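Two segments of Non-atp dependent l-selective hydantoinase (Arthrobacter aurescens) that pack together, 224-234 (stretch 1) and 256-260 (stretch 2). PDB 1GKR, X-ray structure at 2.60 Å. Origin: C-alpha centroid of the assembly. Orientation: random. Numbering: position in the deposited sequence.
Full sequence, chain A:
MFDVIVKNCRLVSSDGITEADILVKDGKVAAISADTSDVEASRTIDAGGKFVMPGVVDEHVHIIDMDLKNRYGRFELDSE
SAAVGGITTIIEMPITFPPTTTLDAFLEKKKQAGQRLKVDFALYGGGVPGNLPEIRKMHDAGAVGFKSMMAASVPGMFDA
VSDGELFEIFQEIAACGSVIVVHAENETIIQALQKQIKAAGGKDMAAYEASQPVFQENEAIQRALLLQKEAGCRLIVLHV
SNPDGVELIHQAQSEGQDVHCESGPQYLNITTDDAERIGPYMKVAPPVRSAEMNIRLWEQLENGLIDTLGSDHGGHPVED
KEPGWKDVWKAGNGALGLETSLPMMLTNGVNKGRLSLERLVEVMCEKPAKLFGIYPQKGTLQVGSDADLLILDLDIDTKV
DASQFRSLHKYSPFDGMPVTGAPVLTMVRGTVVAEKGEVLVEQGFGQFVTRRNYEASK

Stretch 1 224-234: ALLLQKEAGCR
Stretch 2, residues 256-260: GQDVH

The contact is predominantly polar: the last turns of a helix and the segment that follows it are joined to the loop that leads into a strand by an amide, a salt bridge and three bridging waters, burying 420 Å² in all. Stretch 1 is helical through Ala231, in a helix that begins before Ala224; Gly232 then leaves it with phi/psi of 80/12, a positive phi that favours glycine, and Cys233 (-83/151) and Arg234 (-68/126) are extended. Stretch 2 runs through Gly256 (108/-10), Gln257 (-76/134) and Asp258 (-78/62) into a strand at Val259 (-121/149) and His260 (-139/158) that continues beyond. The CA atoms of Lys229 and Gln257 lie 6.4 Å apart, and those of Arg234 and Asp258 5.3 Å, so the pairs run in the same sequence order.

Gln257 points toward the helix with chi1 m and chi2 t, and its NE2 donates twice, to Leu225 O and to Gln228 OE1, both at 3.2 Å. Leu225 O also accepts the helical bond from Lys229 N (2.9 Å), so the amide shares an acceptor already in use. Gln257 OE1 accepts from a water 2.8 Å away, which takes a weak bond from Lys229 NZ (3.3 Å).

Gln228, with chi1 at 105° between wells, brings CG to 3.3 Å from Val259 CG1 (chi1 m), a tight contact, while a second water links its OE1 (3.2 Å) to Asp258 N (2.8 Å). Leu225 CD1 adds an apolar contact with Val259 CG1 at 4.2 Å.

Farther along, Arg234 (t, t, m) forms a salt bridge from NH1 to OD1 of Asp258 (chi1 t) at 3.0 Å, although the 121° angle makes the hydrogen bond weak. His260 (chi1 m) donates from NE2 to the same Asp258 OD1 at 2.8 Å, holding the carboxylate from within its own stretch. The third water donates to Asp258 OD2 (2.9 Å) and Gly232 O (3.0 Å).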

# COMPACT_ATOMS: atom_id res chain seq x y z
N ALA A 224 -5.94 17.10 -4.73
CA ALA A 224 -6.23 17.20 -6.16
C ALA A 224 -6.43 15.80 -6.71
O ALA A 224 -7.35 15.56 -7.48
CB ALA A 224 -5.09 17.87 -6.87
N LEU A 225 -5.56 14.89 -6.29
CA LEU A 225 -5.62 13.51 -6.71
C LEU A 225 -6.99 12.87 -6.39
O LEU A 225 -7.61 12.25 -7.24
CB LEU A 225 -4.48 12.74 -6.05
CG LEU A 225 -3.24 12.38 -6.91
CD1 LEU A 225 -3.06 13.32 -8.06
CD2 LEU A 225 -2.02 12.38 -6.03
N LEU A 226 -7.47 13.06 -5.16
CA LEU A 226 -8.75 12.50 -4.75
C LEU A 226 -9.91 13.06 -5.55
O LEU A 226 -10.88 12.34 -5.82
CB LEU A 226 -9.01 12.79 -3.27
CG LEU A 226 -8.65 11.66 -2.31
CD1 LEU A 226 -7.28 11.07 -2.66
CD2 LEU A 226 -8.66 12.20 -0.88
N LEU A 227 -9.83 14.33 -5.92
CA LEU A 227 -10.89 14.94 -6.70
C LEU A 227 -10.84 14.52 -8.16
O LEU A 227 -11.88 14.40 -8.79
CB LEU A 227 -10.84 16.47 -6.61
CG LEU A 227 -10.84 17.09 -5.21
CD1 LEU A 227 -11.22 18.55 -5.31
CD2 LEU A 227 -11.81 16.38 -4.33
N GLN A 228 -9.65 14.31 -8.71
CA GLN A 228 -9.60 13.91 -10.11
C GLN A 228 -10.10 12.46 -10.16
O GLN A 228 -10.83 12.06 -11.07
CB GLN A 228 -8.19 14.05 -10.68
CG GLN A 228 -7.45 12.76 -10.85
CD GLN A 228 -7.89 12.00 -12.07
OE1 GLN A 228 -7.88 10.78 -12.07
NE2 GLN A 228 -8.25 12.72 -13.13
N LYS A 229 -9.72 11.70 -9.15
CA LYS A 229 -10.13 10.31 -9.03
C LYS A 229 -11.63 10.20 -9.27
O LYS A 229 -12.11 9.25 -9.86
CB LYS A 229 -9.77 9.80 -7.64
CG LYS A 229 -10.34 8.46 -7.24
CD LYS A 229 -9.71 7.32 -8.01
CE LYS A 229 -9.93 5.98 -7.29
NZ LYS A 229 -9.22 5.92 -5.97
N GLU A 230 -12.36 11.21 -8.80
CA GLU A 230 -13.81 11.25 -8.93
C GLU A 230 -14.30 11.92 -10.21
O GLU A 230 -15.33 11.54 -10.75
CB GLU A 230 -14.38 12.00 -7.73
CG GLU A 230 -15.85 11.83 -7.53
CD GLU A 230 -16.21 10.45 -7.03
OE1 GLU A 230 -15.29 9.74 -6.52
OE2 GLU A 230 -17.40 10.08 -7.14
N ALA A 231 -13.58 12.91 -10.71
CA ALA A 231 -13.98 13.62 -11.92
C ALA A 231 -13.54 12.97 -13.23
O ALA A 231 -14.23 13.08 -14.24
CB ALA A 231 -13.47 15.05 -11.87
N GLY A 232 -12.35 12.35 -13.23
CA GLY A 232 -11.84 11.69 -14.42
C GLY A 232 -11.19 12.54 -15.51
O GLY A 232 -10.94 12.05 -16.62
N CYS A 233 -10.90 13.80 -15.21
CA CYS A 233 -10.28 14.71 -16.17
C CYS A 233 -8.77 14.53 -16.21
O CYS A 233 -8.18 14.16 -15.20
CB CYS A 233 -10.59 16.15 -15.77
SG CYS A 233 -10.10 16.54 -14.05
N ARG A 234 -8.14 14.80 -17.35
CA ARG A 234 -6.69 14.68 -17.43
C ARG A 234 -6.14 15.81 -16.55
O ARG A 234 -6.49 16.98 -16.72
CB ARG A 234 -6.20 14.86 -18.86
CG ARG A 234 -4.88 14.14 -19.07
CD ARG A 234 -4.10 14.68 -20.23
NE ARG A 234 -4.45 14.12 -21.53
CZ ARG A 234 -4.41 12.83 -21.84
NH1 ARG A 234 -4.06 11.94 -20.94
NH2 ARG A 234 -4.67 12.44 -23.08
N GLY A 256 -4.12 3.69 -12.41
CA GLY A 256 -5.15 3.95 -13.40
C GLY A 256 -5.63 5.39 -13.56
O GLY A 256 -6.37 5.70 -14.50
N GLN A 257 -5.23 6.28 -12.65
CA GLN A 257 -5.65 7.68 -12.75
C GLN A 257 -4.89 8.44 -13.84
O GLN A 257 -3.67 8.34 -13.94
CB GLN A 257 -5.48 8.39 -11.41
CG GLN A 257 -6.33 7.82 -10.29
CD GLN A 257 -6.33 8.71 -9.07
OE1 GLN A 257 -6.14 8.24 -7.95
NE2 GLN A 257 -6.54 10.01 -9.28
N ASP A 258 -5.63 9.20 -14.65
CA ASP A 258 -5.04 9.98 -15.74
C ASP A 258 -4.40 11.25 -15.15
O ASP A 258 -4.80 12.37 -15.47
CB ASP A 258 -6.13 10.35 -16.76
CG ASP A 258 -5.56 10.91 -18.05
OD1 ASP A 258 -4.32 10.95 -18.17
OD2 ASP A 258 -6.35 11.31 -18.95
N VAL A 259 -3.41 11.08 -14.30
CA VAL A 259 -2.75 12.19 -13.66
C VAL A 259 -1.27 12.15 -13.99
O VAL A 259 -0.72 11.08 -14.18
CB VAL A 259 -2.95 12.11 -12.15
CG1 VAL A 259 -4.42 12.03 -11.85
CG2 VAL A 259 -2.24 10.88 -11.59
N HIS A 260 -0.63 13.31 -14.06
CA HIS A 260 0.78 13.37 -14.41
C HIS A 260 1.58 14.35 -13.59
O HIS A 260 1.05 15.30 -13.03
CB HIS A 260 0.89 13.72 -15.87
CG HIS A 260 -0.06 12.95 -16.71
ND1 HIS A 260 0.31 11.82 -17.40
CD2 HIS A 260 -1.40 13.07 -16.86
CE1 HIS A 260 -0.77 11.27 -17.94
NE2 HIS A 260 -1.82 12.01 -17.62
O HOH W 1 -8.43 8.93 -14.62
O HOH W 2 -6.26 5.54 -7.27
O HOH W 3 -9.22 11.49 -19.02